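Local coordinates for intimin (Escherichia coli O127:H6 str. E2348/69, PDB 6TQD), which probably serves as an outer-membrane adhesin whose extracellular passenger, which includes Ig-like domains held in an extended arrangement, carries attachment to host cells, at residues L6-P11 and I24-K29; K78-A83 and S91-L96; L34-W39 and R82-N87. All coordinates share one frame; numbering follows the deposited sequence.

How the contacts relate
All three contacts lie in one Ig-like beta-sandwich at the N-terminal end of the chain. Contact 1 pairs strands 6-9 and 21-30, at the border of one sheet; contacts 2 and 3 share strand 76-85, which has strand 90-101 along one side and strand 34-40, an outermost strand of that sheet, along the other. Centres of contacts 1 and 2 are about 9 Å apart, and contact 3 is about 11 Å from each. Contact 1 closes before contact 3 opens at strand 34-40; the hairpin of contact 2 follows, meeting contact 3 at Arg-82 and Ala-83. Backbone bonds join each sheet and apolar side chains join the two, as in Ig-like sandwiches, here one domain of an extended passenger.

Contact 1 of 3, residues L6-P11 and I24-K29; sequences LSLNIP and IQLIVK. With NA (sodium ion), chain I.
Ser-7 and Lys-29 exchange a pair of backbone hydrogen bonds, with Ser-7 N 2.9 Å from Lys-29 O, and Asn-9 and Ile-27 form a second such pair, Ile-27 N lying 2.9 Å from Asn-9 O. Between them Leu-8 faces Val-28 as a non-hydrogen-bonded antiparallel pair. On the inner side Leu-8 holds CG anti to the backbone N (chi1 173°), and its CD1 meets Val-28 CG2 at 3.8 Å. Ile-10 and Leu-26 lie side by side, CG1 of the former 3.8 Å from CD2 of the latter; branched apolar chains suit this buried side. The other face is more polar. Ser-7 OG gives a hydrogen bond to a water at 2.8 Å, and that water donates to Asn-9 OD1 and to Ile-27 O, so the short polar chains of Ser-7 and Asn-9 share one solvent molecule with the strand opposite. Just beyond the strand, where a residue without an N-H cannot continue the pairing, Pro-11 brings CD to 3.5 Å from Gln-25 O. The carbonyl O of Ile-10 binds a sodium ion at 2.4 Å, and four waters complete the observed ligands. Leu-8 and Ile-10 reach Val-94 of strand 90-101, while Leu-26 and Val-28 touch Ile-37 and Leu-34 of strand 34-40, so this strand pair closes over the facing sheet of the sandwich.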
ATOM      1  N   LEU A   6      34.457  -7.491  -4.349  1.00 12.34           N
ATOM      2  CA  LEU A   6      33.089  -7.831  -4.741  1.00 11.07           C
ATOM      3  C   LEU A   6      32.111  -6.998  -3.935  1.00 11.85           C
ATOM      4  O   LEU A   6      32.148  -7.040  -2.700  1.00 12.60           O
ATOM      5  CB  LEU A   6      32.836  -9.319  -4.489  1.00 11.49           C
ATOM      6  CG  LEU A   6      31.461  -9.845  -4.874  1.00 12.50           C
ATOM      7  CD1 LEU A   6      31.171  -9.549  -6.332  1.00 10.03           C
ATOM      8  CD2 LEU A   6      31.376 -11.337  -4.579  1.00 11.81           C
ATOM      9  N   SER A   7      31.246  -6.260  -4.619  1.00  9.83           N
ATOM     10  CA  SER A   7      30.210  -5.476  -3.955  1.00  9.36           C
ATOM     11  C   SER A   7      28.882  -5.646  -4.682  1.00  8.70           C
ATOM     12  O   SER A   7      28.834  -5.881  -5.897  1.00  9.00           O
ATOM     13  CB  SER A   7      30.564  -3.983  -3.898  1.00 12.95           C
ATOM     14  OG  SER A   7      30.535  -3.390  -5.182  1.00 16.84           O
ATOM     15  N   LEU A   8      27.797  -5.563  -3.910  1.00  7.10           N
ATOM     16  CA  LEU A   8      26.428  -5.581  -4.411  1.00  6.92           C
ATOM     17  C   LEU A   8      25.666  -4.425  -3.776  1.00  7.08           C
ATOM     18  O   LEU A   8      25.692  -4.254  -2.553  1.00  9.02           O
ATOM     19  CB  LEU A   8      25.756  -6.897  -4.028  1.00  7.54           C
ATOM     20  CG  LEU A   8      24.265  -7.029  -4.338  1.00  9.39           C
ATOM     21  CD1 LEU A   8      23.994  -6.969  -5.835  1.00 11.09           C
ATOM     22  CD2 LEU A   8      23.720  -8.336  -3.744  1.00 10.37           C
ATOM     23  N   ASN A   9      24.994  -3.633  -4.600  1.00  8.01           N
ATOM     24  CA  ASN A   9      24.106  -2.582  -4.126  1.00  8.11           C
ATOM     25  C   ASN A   9      22.767  -2.711  -4.834  1.00  9.87           C
ATOM     26  O   ASN A   9      22.712  -3.079  -6.010  1.00  9.03           O
ATOM     27  CB  ASN A   9      24.696  -1.185  -4.366  1.00  7.62           C
ATOM     28  CG  ASN A   9      25.869  -0.870  -3.421  1.00 11.63           C
ATOM     29  OD1 ASN A   9      26.992  -1.340  -3.620  1.00 13.56           O
ATOM     30  ND2 ASN A   9      25.612  -0.062  -2.392  1.00 13.29           N
ATOM     31  N   ILE A  10      21.700  -2.429  -4.095  1.00  9.36           N
ATOM     32  CA  ILE A  10      20.337  -2.445  -4.612  1.00 11.35           C
ATOM     33  C   ILE A  10      19.771  -1.048  -4.437  1.00 11.61           C
ATOM     34  O   ILE A  10      19.311  -0.687  -3.358  1.00 14.41           O
ATOM     35  CB  ILE A  10      19.480  -3.511  -3.900  1.00 10.69           C
ATOM     36  CG1 ILE A  10      20.175  -4.877  -4.009  1.00 12.25           C
ATOM     37  CG2 ILE A  10      18.067  -3.535  -4.498  1.00 12.84           C
ATOM     38  CD1 ILE A  10      19.397  -6.040  -3.423  1.00 15.96           C
ATOM     39  N   PRO A  11      19.839  -0.210  -5.481  1.00 13.04           N
ATOM     40  CA  PRO A  11      19.571   1.224  -5.297  1.00 15.35           C
ATOM     41  C   PRO A  11      18.120   1.550  -5.021  1.00 14.80           C
ATOM     42  O   PRO A  11      17.849   2.611  -4.451  1.00 17.47           O
ATOM     43  CB  PRO A  11      20.013   1.844  -6.629  1.00 16.62           C
ATOM     44  CG  PRO A  11      19.920   0.726  -7.610  1.00 18.32           C
ATOM     45  CD  PRO A  11      20.287  -0.513  -6.852  1.00 18.26           C
ATOM     46  N   ILE A  24      13.970  -6.122 -10.864  1.00 10.50           N
ATOM     47  CA  ILE A  24      14.877  -5.734  -9.793  1.00  9.99           C
ATOM     48  C   ILE A  24      16.171  -5.237 -10.411  1.00 13.23           C
ATOM     49  O   ILE A  24      16.753  -5.914 -11.262  1.00 13.29           O
ATOM     50  CB  ILE A  24      15.163  -6.943  -8.884  1.00 10.97           C
ATOM     51  CG1 ILE A  24      13.880  -7.438  -8.207  1.00 10.74           C
ATOM     52  CG2 ILE A  24      16.208  -6.573  -7.854  1.00 13.15           C
ATOM     53  CD1 ILE A  24      13.954  -8.844  -7.666  1.00 10.96           C
ATOM     54  N   GLN A  25      16.624  -4.062  -9.992  1.00 12.16           N
ATOM     55  CA  GLN A  25      17.891  -3.505 -10.446  1.00 14.71           C
ATOM     56  C   GLN A  25      18.979  -3.807  -9.422  1.00 13.12           C
ATOM     57  O   GLN A  25      18.879  -3.388  -8.258  1.00 15.04           O
ATOM     58  CB  GLN A  25      17.796  -2.007 -10.716  1.00 20.64           C
ATOM     59  CG  GLN A  25      19.071  -1.434 -11.306  1.00 24.69           C
ATOM     60  CD  GLN A  25      18.996   0.057 -11.562  1.00 27.95           C
ATOM     61  OE1 GLN A  25      17.996   0.703 -11.253  1.00 28.91           O
ATOM     62  NE2 GLN A  25      20.056   0.609 -12.140  1.00 27.62           N
ATOM     63  N   LEU A  26      19.998  -4.549  -9.856  1.00 11.88           N
ATOM     64  CA  LEU A  26      21.173  -4.859  -9.057  1.00 11.62           C
ATOM     65  C   LEU A  26      22.378  -4.155  -9.662  1.00 13.83           C
ATOM     66  O   LEU A  26      22.514  -4.077 -10.893  1.00 15.90           O
ATOM     67  CB  LEU A  26      21.437  -6.369  -9.072  1.00 12.12           C
ATOM     68  CG  LEU A  26      20.302  -7.291  -8.606  1.00 11.79           C
ATOM     69  CD1 LEU A  26      20.751  -8.753  -8.702  1.00 12.31           C
ATOM     70  CD2 LEU A  26      19.847  -6.954  -7.212  1.00 12.71           C
ATOM     71  N   ILE A  27      23.270  -3.655  -8.807  0.55  9.77           N
ATOM     72  CA  ILE A  27      24.514  -3.028  -9.253  0.55 10.41           C
ATOM     73  C   ILE A  27      25.664  -3.809  -8.627  0.55 10.19           C
ATOM     74  O   ILE A  27      25.903  -3.714  -7.415  0.55 10.43           O
ATOM     75  CB  ILE A  27      24.578  -1.540  -8.888  0.55 12.25           C
ATOM     76  CG1 ILE A  27      23.432  -0.777  -9.563  0.55 13.14           C
ATOM     77  CG2 ILE A  27      25.911  -0.946  -9.317  0.55 13.98           C
ATOM     78  CD1 ILE A  27      23.347   0.690  -9.192  0.55 13.65           C
ATOM     79  N   VAL A  28      26.384  -4.564  -9.455  1.00 11.23           N
ATOM     80  CA  VAL A  28      27.454  -5.446  -9.029  1.00 11.88           C
ATOM     81  C   VAL A  28      28.781  -4.886  -9.512  1.00 11.17           C
ATOM     82  O   VAL A  28      28.899  -4.447 -10.663  1.00 13.44           O
ATOM     83  CB  VAL A  28      27.254  -6.863  -9.602  1.00 13.25           C
ATOM     84  CG1 VAL A  28      28.494  -7.721  -9.382  1.00 15.06           C
ATOM     85  CG2 VAL A  28      26.022  -7.516  -9.000  1.00 14.86           C
ATOM     86  N   LYS A  29      29.782  -4.925  -8.643  1.00  9.94           N
ATOM     87  CA  LYS A  29      31.169  -4.684  -9.029  1.00 11.43           C
ATOM     88  C   LYS A  29      31.963  -5.892  -8.567  1.00 12.02           C
ATOM     89  O   LYS A  29      31.934  -6.233  -7.385  1.00 14.19           O
ATOM     90  CB  LYS A  29      31.731  -3.417  -8.383  1.00 18.47           C
ATOM     91  CG  LYS A  29      31.045  -2.124  -8.803  1.00 27.26           C
ATOM     92  CD  LYS A  29      31.123  -1.893 -10.303  1.00 32.77           C
ATOM     93  CE  LYS A  29      30.752  -0.459 -10.662  1.00 35.69           C
ATOM     94  NZ  LYS A  29      29.446  -0.033 -10.072  1.00 35.05           N
TER
HETATM   95 NA    NA I 703      18.487  -0.048  -1.183  1.00 23.01          NA
HETATM   96  O   HOH W   1      28.027  -2.509  -5.902  1.00 12.53           O
HETATM   97  O   HOH W   2      16.978   1.759  -1.768  1.00 53.58           O
HETATM   98  O   HOH W   3      17.324   1.072   0.938  1.00 36.68           O
HETATM   99  O   HOH W   4      17.194  -1.862  -1.350  1.00 24.58           O
HETATM  100  O   HOH W   5      19.708  -2.084  -0.097  1.00 17.75           O

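Contact 2 of 3, residues K78-A83 and S91-L96; sequences KVTARA and SNNVLL
Val-79 to Ala-83 pair with Ser-91 to Leu-96 as the two arms of a beta hairpin, strands 76-85 and 90-101, at the middle of one sheet of the Ig-like sandwich. The arms run antiparallel at 151°. Val-79 with Leu-96 and Ala-81 with Val-94 are hydrogen-bonded pairs; Leu-96 N meets Val-79 O at 2.8 Å in an almost straight bond. These four residues turn their side chains to the sandwich interior, where Val-79 and Leu-96 lie side by side, CG2 to CB 3.7 Å, and small Ala-81 lets Leu-8, Ile-37 and Trp-39 come close. Thr-80 and Leu-95 occupy the other, more exposed face. There Leu-95 CD1 rests 3.7 Å from Lys-78 CD, the aliphatic part of a lysine whose NZ is hydrogen-bonded to Thr-97 OG1. Arg-82 runs extended to CD and then bends at NE (chi3 -69°); the guanidinium beyond it has Asn-93 CB over one face, 3.5 Å from NH2, while NH1 makes a weak bond to Ser-91 O. Toward the hairpin turn a serine takes over the acceptor's role from the backbone: Ser-91 OG accepts from Ala-83 N at 2.9 Å and donates to Asn-92 O at 2.7 Å.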
ATOM      1  N   LYS A  78      10.522  -8.160   3.291  1.00  8.64           N
ATOM      2  CA  LYS A  78      11.955  -7.902   3.303  1.00  9.27           C
ATOM      3  C   LYS A  78      12.643  -9.163   2.801  1.00  9.59           C
ATOM      4  O   LYS A  78      12.443 -10.250   3.363  1.00 11.40           O
ATOM      5  CB  LYS A  78      12.437  -7.587   4.720  1.00 13.27           C
ATOM      6  CG  LYS A  78      11.767  -6.380   5.367  1.00 17.99           C
ATOM      7  CD  LYS A  78      12.378  -5.063   4.972  1.00 22.46           C
ATOM      8  CE  LYS A  78      11.703  -3.906   5.705  1.00 27.54           C
ATOM      9  NZ  LYS A  78      12.222  -2.579   5.270  1.00 29.96           N
ATOM     10  N   VAL A  79      13.428  -9.029   1.727  1.00  8.15           N
ATOM     11  CA  VAL A  79      14.160 -10.143   1.144  1.00  7.41           C
ATOM     12  C   VAL A  79      15.624  -9.721   1.030  1.00  8.38           C
ATOM     13  O   VAL A  79      15.959  -8.537   1.096  1.00  7.64           O
ATOM     14  CB  VAL A  79      13.613 -10.551  -0.239  1.00  8.67           C
ATOM     15  CG1 VAL A  79      12.125 -10.873  -0.153  1.00  9.66           C
ATOM     16  CG2 VAL A  79      13.850  -9.437  -1.251  1.00 10.93           C
ATOM     17  N   THR A  80      16.509 -10.709   0.863  1.00  5.71           N
ATOM     18  CA  THR A  80      17.931 -10.430   0.820  1.00  7.25           C
ATOM     19  C   THR A  80      18.582 -11.123  -0.373  1.00  5.13           C
ATOM     20  O   THR A  80      18.190 -12.223  -0.764  1.00  6.59           O
ATOM     21  CB  THR A  80      18.667 -10.840   2.111  1.00 11.54           C
ATOM     22  OG1 THR A  80      18.323 -12.181   2.461  1.00 15.35           O
ATOM     23  CG2 THR A  80      18.309  -9.895   3.247  1.00 13.43           C
ATOM     24  N   ALA A  81      19.606 -10.480  -0.915  1.00  6.73           N
ATOM     25  CA  ALA A  81      20.374 -11.017  -2.021  1.00  4.96           C
ATOM     26  C   ALA A  81      21.849 -10.956  -1.691  1.00  6.51           C
ATOM     27  O   ALA A  81      22.331  -9.966  -1.151  1.00  8.10           O
ATOM     28  CB  ALA A  81      20.163 -10.195  -3.289  1.00  7.51           C
ATOM     29  N   ARG A  82      22.573 -11.996  -2.077  1.00  6.01           N
ATOM     30  CA  ARG A  82      24.011 -12.072  -1.914  1.00  6.48           C
ATOM     31  C   ARG A  82      24.606 -12.452  -3.259  1.00  7.53           C
ATOM     32  O   ARG A  82      24.186 -13.439  -3.871  1.00  8.23           O
ATOM     33  CB  ARG A  82      24.371 -13.110  -0.851  1.00  8.72           C
ATOM     34  CG  ARG A  82      25.848 -13.145  -0.478  1.00  9.77           C
ATOM     35  CD  ARG A  82      26.159 -14.282   0.491  1.00 11.18           C
ATOM     36  NE  ARG A  82      25.604 -14.133   1.842  1.00 10.02           N
ATOM     37  CZ  ARG A  82      26.159 -13.416   2.819  1.00 11.41           C
ATOM     38  NH1 ARG A  82      27.267 -12.722   2.590  1.00 13.14           N
ATOM     39  NH2 ARG A  82      25.623 -13.402   4.026  1.00 12.14           N
ATOM     40  N   ALA A  83      25.592 -11.690  -3.711  1.00  7.92           N
ATOM     41  CA  ALA A  83      26.299 -12.013  -4.944  1.00  5.29           C
ATOM     42  C   ALA A  83      27.517 -12.869  -4.636  1.00  6.69           C
ATOM     43  O   ALA A  83      28.156 -12.714  -3.592  1.00  7.62           O
ATOM     44  CB  ALA A  83      26.733 -10.740  -5.657  1.00  8.63           C
ATOM     45  N   SER A  91      29.390 -11.111  -1.620  1.00  7.69           N
ATOM     46  CA  SER A  91      29.148  -9.738  -1.217  1.00  6.37           C
ATOM     47  C   SER A  91      28.469  -9.705   0.150  1.00  6.85           C
ATOM     48  O   SER A  91      28.237 -10.729   0.786  1.00  7.46           O
ATOM     49  CB  SER A  91      28.231  -9.057  -2.234  1.00  9.28           C
ATOM     50  OG  SER A  91      26.926  -9.625  -2.186  1.00  7.24           O
ATOM     51  N   ASN A  92      28.116  -8.501   0.599  1.00  7.28           N
ATOM     52  CA  ASN A  92      27.170  -8.399   1.696  1.00  7.21           C
ATOM     53  C   ASN A  92      25.845  -9.041   1.279  1.00  8.30           C
ATOM     54  O   ASN A  92      25.526  -9.173   0.091  1.00  8.71           O
ATOM     55  CB  ASN A  92      26.882  -6.926   1.988  1.00  7.40           C
ATOM     56  CG  ASN A  92      28.053  -6.191   2.601  1.00 11.85           C
ATOM     57  OD1 ASN A  92      28.848  -6.764   3.339  1.00 13.83           O
ATOM     58  ND2 ASN A  92      28.160  -4.901   2.301  1.00 15.25           N
ATOM     59  N   ASN A  93      25.050  -9.429   2.282  1.00  7.52           N
ATOM     60  CA  ASN A  93      23.675  -9.878   2.065  1.00 10.03           C
ATOM     61  C   ASN A  93      22.819  -8.619   2.130  1.00  9.27           C
ATOM     62  O   ASN A  93      22.672  -8.019   3.197  1.00 11.51           O
ATOM     63  CB  ASN A  93      23.299 -10.904   3.131  1.00 10.00           C
ATOM     64  CG  ASN A  93      22.195 -11.841   2.683  1.00 14.51           C
ATOM     65  OD1 ASN A  93      21.879 -11.944   1.488  1.00 12.07           O
ATOM     66  ND2 ASN A  93      21.642 -12.578   3.637  1.00 17.01           N
ATOM     67  N   VAL A  94      22.278  -8.210   0.994  1.00  6.53           N
ATOM     68  CA  VAL A  94      21.717  -6.875   0.833  1.00  6.98           C
ATOM     69  C   VAL A  94      20.201  -6.933   0.860  1.00  6.87           C
ATOM     70  O   VAL A  94      19.575  -7.750   0.169  1.00  6.04           O
ATOM     71  CB  VAL A  94      22.221  -6.239  -0.481  1.00  8.91           C
ATOM     72  CG1 VAL A  94      21.685  -4.844  -0.652  1.00  9.95           C
ATOM     73  CG2 VAL A  94      23.748  -6.221  -0.507  1.00 10.37           C
ATOM     74  N   LEU A  95      19.607  -6.007   1.603  1.00  8.79           N
ATOM     75  CA  LEU A  95      18.172  -5.965   1.806  1.00 10.04           C
ATOM     76  C   LEU A  95      17.483  -5.288   0.634  1.00  9.42           C
ATOM     77  O   LEU A  95      17.925  -4.250   0.129  1.00 12.04           O
ATOM     78  CB  LEU A  95      17.887  -5.169   3.081  1.00 11.68           C
ATOM     79  CG  LEU A  95      16.431  -4.851   3.401  1.00 13.11           C
ATOM     80  CD1 LEU A  95      15.655  -6.124   3.654  1.00 12.83           C
ATOM     81  CD2 LEU A  95      16.375  -3.921   4.599  1.00 16.50           C
ATOM     82  N   LEU A  96      16.398  -5.907   0.191  1.00  8.43           N
ATOM     83  CA  LEU A  96      15.442  -5.322  -0.735  1.00  7.99           C
ATOM     84  C   LEU A  96      14.082  -5.375  -0.055  1.00  7.44           C
ATOM     85  O   LEU A  96      13.682  -6.434   0.438  1.00  8.39           O
ATOM     86  CB  LEU A  96      15.394  -6.118  -2.035  1.00  8.98           C
ATOM     87  CG  LEU A  96      14.278  -5.833  -3.040  1.00  8.95           C
ATOM     88  CD1 LEU A  96      14.368  -4.416  -3.591  1.00  9.17           C
ATOM     89  CD2 LEU A  96      14.281  -6.839  -4.179  1.00 11.26           C
TER

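Contact 3 of 3, residues L34-W39 and R82-N87; sequences LDRIVW and RAYDRN
Arg-36 and Tyr-84 meet flat against each other on the outward face of strands 34-40 and 76-85. From CB the arginine sets CG between its backbone N and carbonyl carbon (chi1 67°), beside Tyr-84 CB at 4.1 Å. The chain then runs extended to NE, which lies 4.0 Å from Tyr-84 CD1. CZ is 3.6 Å from Tyr-84 CG, and NH2 stands over the centre of the ring. The two planes differ by 14°, so this is a stacked cation-pi pair in which the flat cation keeps its N-H groups in its own plane and offers its face to the ring. NH1, close to Tyr-84 CB, reaches back to Asp-35 OD2 at 2.9 Å in a salt bridge; the carboxylate lies at the edge of the guanidinium and is met from above its own plane. Stack and salt bridge together restrict how the guanidinium can turn, and the carboxylate probably offsets its charge. In the modelled conformer of Val-38, CG2 approaches CE1 of Tyr-84 obliquely at 3.9 Å.

On the inner side, Ala-83 CB takes Ile-37 CD1 at 3.6 Å and Leu-34 CD1 as well; a bare methyl lets both larger chains come close, and Ile-37 and Leu-34 in turn touch Leu-26 and Val-28 of the facing sheet. At the strand's end Asp-85 OD1 accepts from Asn-87 N, an Asx turn in which a short carboxylate chain can reach the backbone two residues on. Tyr-84 O accepts both Asp-35 N, at 2.8 Å, and Arg-36 N: two residues opposite one, the register shift of a classic beta bulge in an antiparallel pair at the sheet's outer strand.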
ATOM      1  N   LEU A  34      31.254 -11.932 -11.846  1.00 14.75           N
ATOM      2  CA  LEU A  34      30.065 -12.398 -11.153  1.00 12.49           C
ATOM      3  C   LEU A  34      29.729 -13.818 -11.582  1.00 14.10           C
ATOM      4  O   LEU A  34      29.764 -14.150 -12.774  1.00 16.17           O
ATOM      5  CB  LEU A  34      28.886 -11.477 -11.468  1.00 14.09           C
ATOM      6  CG  LEU A  34      27.523 -11.847 -10.871  1.00 13.41           C
ATOM      7  CD1 LEU A  34      27.518 -11.707  -9.359  1.00 15.03           C
ATOM      8  CD2 LEU A  34      26.401 -11.010 -11.493  1.00 13.64           C
ATOM      9  N   ASP A  35      29.432 -14.671 -10.601  1.00 10.42           N
ATOM     10  CA  ASP A  35      28.947 -16.016 -10.869  1.00 10.73           C
ATOM     11  C   ASP A  35      27.434 -16.127 -10.736  1.00 11.77           C
ATOM     12  O   ASP A  35      26.774 -16.702 -11.610  1.00 12.44           O
ATOM     13  CB  ASP A  35      29.650 -17.023  -9.942  1.00 11.41           C
ATOM     14  CG  ASP A  35      29.224 -18.458 -10.209  1.00 12.53           C
ATOM     15  OD1 ASP A  35      29.695 -19.037 -11.202  1.00 16.83           O
ATOM     16  OD2 ASP A  35      28.396 -18.986  -9.431  1.00 14.25           O
ATOM     17  N   ARG A  36      26.861 -15.585  -9.661  1.00  9.04           N
ATOM     18  CA  ARG A  36      25.440 -15.772  -9.398  1.00 10.38           C
ATOM     19  C   ARG A  36      24.993 -14.849  -8.277  1.00  9.05           C
ATOM     20  O   ARG A  36      25.810 -14.281  -7.540  1.00  7.60           O
ATOM     21  CB  ARG A  36      25.154 -17.217  -8.993  1.00  9.46           C
ATOM     22  CG  ARG A  36      25.762 -17.572  -7.657  1.00 11.94           C
ATOM     23  CD  ARG A  36      25.640 -19.043  -7.377  1.00 13.88           C
ATOM     24  NE  ARG A  36      26.089 -19.387  -6.030  1.00 12.39           N
ATOM     25  CZ  ARG A  36      27.354 -19.510  -5.661  1.00 10.60           C
ATOM     26  NH1 ARG A  36      28.334 -19.303  -6.530  1.00 12.53           N
ATOM     27  NH2 ARG A  36      27.635 -19.843  -4.407  1.00 13.02           N
ATOM     28  N   ILE A  37      23.665 -14.721  -8.152  1.00  8.27           N
ATOM     29  CA  ILE A  37      22.995 -14.070  -7.039  1.00  8.37           C
ATOM     30  C   ILE A  37      22.165 -15.138  -6.333  1.00  6.28           C
ATOM     31  O   ILE A  37      21.449 -15.903  -6.995  1.00  8.43           O
ATOM     32  CB  ILE A  37      22.056 -12.943  -7.518  1.00  9.68           C
ATOM     33  CG1 ILE A  37      22.749 -11.984  -8.489  1.00  9.78           C
ATOM     34  CG2 ILE A  37      21.500 -12.204  -6.332  1.00  9.50           C
ATOM     35  CD1 ILE A  37      23.903 -11.196  -7.893  1.00  9.48           C
ATOM     36  N   VAL A  38      22.234 -15.164  -5.007  0.70  5.89           N
ATOM     37  CA  VAL A  38      21.481 -16.104  -4.180  0.70  8.33           C
ATOM     38  C   VAL A  38      20.529 -15.325  -3.277  0.70  7.00           C
ATOM     39  O   VAL A  38      20.949 -14.401  -2.563  0.70  6.76           O
ATOM     40  CB  VAL A  38      22.423 -16.992  -3.347  0.70  9.00           C
ATOM     41  CG1 VAL A  38      21.634 -17.845  -2.384  0.70  8.90           C
ATOM     42  CG2 VAL A  38      23.279 -17.871  -4.260  0.70  9.82           C
ATOM     43  N   TRP A  39      19.248 -15.702  -3.301  1.00  6.88           N
ATOM     44  CA  TRP A  39      18.192 -14.945  -2.644  1.00  6.69           C
ATOM     45  C   TRP A  39      17.568 -15.709  -1.485  1.00  9.74           C
ATOM     46  O   TRP A  39      17.387 -16.927  -1.557  1.00  9.94           O
ATOM     47  CB  TRP A  39      17.037 -14.643  -3.617  1.00  7.99           C
ATOM     48  CG  TRP A  39      17.360 -13.698  -4.689  1.00  6.81           C
ATOM     49  CD1 TRP A  39      17.864 -14.009  -5.915  1.00  8.48           C
ATOM     50  CD2 TRP A  39      17.205 -12.276  -4.664  1.00  5.13           C
ATOM     51  NE1 TRP A  39      18.031 -12.870  -6.663  1.00  9.57           N
ATOM     52  CE2 TRP A  39      17.630 -11.789  -5.924  1.00  6.91           C
ATOM     53  CE3 TRP A  39      16.723 -11.371  -3.712  1.00  5.80           C
ATOM     54  CZ2 TRP A  39      17.601 -10.444  -6.247  1.00  8.33           C
ATOM     55  CZ3 TRP A  39      16.700 -10.014  -4.038  1.00  6.93           C
ATOM     56  CH2 TRP A  39      17.139  -9.573  -5.286  1.00  8.81           C
ATOM     57  N   ARG A  82      22.573 -11.996  -2.077  1.00  6.01           N
ATOM     58  CA  ARG A  82      24.011 -12.072  -1.914  1.00  6.48           C
ATOM     59  C   ARG A  82      24.606 -12.452  -3.259  1.00  7.53           C
ATOM     60  O   ARG A  82      24.186 -13.439  -3.871  1.00  8.23           O
ATOM     61  CB  ARG A  82      24.371 -13.110  -0.851  1.00  8.72           C
ATOM     62  CG  ARG A  82      25.848 -13.145  -0.478  1.00  9.77           C
ATOM     63  CD  ARG A  82      26.159 -14.282   0.491  1.00 11.18           C
ATOM     64  NE  ARG A  82      25.604 -14.133   1.842  1.00 10.02           N
ATOM     65  CZ  ARG A  82      26.159 -13.416   2.819  1.00 11.41           C
ATOM     66  NH1 ARG A  82      27.267 -12.722   2.590  1.00 13.14           N
ATOM     67  NH2 ARG A  82      25.623 -13.402   4.026  1.00 12.14           N
ATOM     68  N   ALA A  83      25.592 -11.690  -3.711  1.00  7.92           N
ATOM     69  CA  ALA A  83      26.299 -12.013  -4.944  1.00  5.29           C
ATOM     70  C   ALA A  83      27.517 -12.869  -4.636  1.00  6.69           C
ATOM     71  O   ALA A  83      28.156 -12.714  -3.592  1.00  7.62           O
ATOM     72  CB  ALA A  83      26.733 -10.740  -5.657  1.00  8.63           C
ATOM     73  N   TYR A  84      27.834 -13.793  -5.554  1.00  4.87           N
ATOM     74  CA  TYR A  84      29.051 -14.582  -5.481  1.00  4.46           C
ATOM     75  C   TYR A  84      29.847 -14.391  -6.768  1.00  6.42           C
ATOM     76  O   TYR A  84      29.268 -14.343  -7.870  1.00  7.28           O
ATOM     77  CB  TYR A  84      28.778 -16.081  -5.353  1.00  6.16           C
ATOM     78  CG  TYR A  84      28.293 -16.515  -3.996  1.00  7.70           C
ATOM     79  CD1 TYR A  84      26.978 -16.343  -3.635  1.00  8.05           C
ATOM     80  CD2 TYR A  84      29.150 -17.115  -3.079  1.00  9.32           C
ATOM     81  CE1 TYR A  84      26.517 -16.743  -2.405  1.00  9.60           C
ATOM     82  CE2 TYR A  84      28.695 -17.525  -1.837  1.00 11.81           C
ATOM     83  CZ  TYR A  84      27.368 -17.336  -1.514  1.00 10.91           C
ATOM     84  OH  TYR A  84      26.863 -17.730  -0.283  1.00 16.80           O
ATOM     85  N   ASP A  85      31.169 -14.349  -6.634  1.00  6.31           N
ATOM     86  CA  ASP A  85      32.050 -14.279  -7.798  1.00  6.26           C
ATOM     87  C   ASP A  85      32.532 -15.675  -8.182  1.00  8.96           C
ATOM     88  O   ASP A  85      32.232 -16.676  -7.530  1.00  8.57           O
ATOM     89  CB  ASP A  85      33.188 -13.281  -7.581  1.00  7.14           C
ATOM     90  CG  ASP A  85      34.225 -13.733  -6.563  1.00  8.25           C
ATOM     91  OD1 ASP A  85      34.282 -14.932  -6.232  1.00  9.98           O
ATOM     92  OD2 ASP A  85      35.005 -12.865  -6.109  1.00  9.64           O
ATOM     93  N   ARG A  86      33.298 -15.733  -9.271  1.00  8.92           N
ATOM     94  CA  ARG A  86      33.773 -17.013  -9.803  1.00 10.57           C
ATOM     95  C   ARG A  86      34.783 -17.710  -8.910  1.00 11.59           C
ATOM     96  O   ARG A  86      35.051 -18.896  -9.143  1.00 12.98           O
ATOM     97  CB  ARG A  86      34.363 -16.809 -11.201  1.00 15.59           C
ATOM     98  CG  ARG A  86      33.319 -16.695 -12.296  1.00 23.47           C
ATOM     99  CD  ARG A  86      33.962 -16.548 -13.674  1.00 32.42           C
ATOM    100  NE  ARG A  86      34.484 -15.204 -13.906  1.00 37.58           N
ATOM    101  CZ  ARG A  86      35.047 -14.802 -15.040  1.00 43.42           C
ATOM    102  NH1 ARG A  86      35.171 -15.645 -16.057  1.00 47.25           N
ATOM    103  NH2 ARG A  86      35.488 -13.556 -15.160  1.00 42.43           N
ATOM    104  N   ASN A  87      35.356 -17.018  -7.919  1.00 10.54           N
ATOM    105  CA  ASN A  87      36.276 -17.598  -6.948  1.00 10.51           C
ATOM    106  C   ASN A  87      35.571 -18.047  -5.674  1.00 10.97           C
ATOM    107  O   ASN A  87      36.229 -18.566  -4.769  1.00 14.44           O
ATOM    108  CB  ASN A  87      37.349 -16.581  -6.563  1.00 11.66           C
ATOM    109  CG  ASN A  87      38.330 -16.297  -7.692  1.00 15.74           C
ATOM    110  OD1 ASN A  87      38.143 -16.752  -8.823  1.00 17.03           O
ATOM    111  ND2 ASN A  87      39.387 -15.563  -7.382  1.00 16.91           N
TER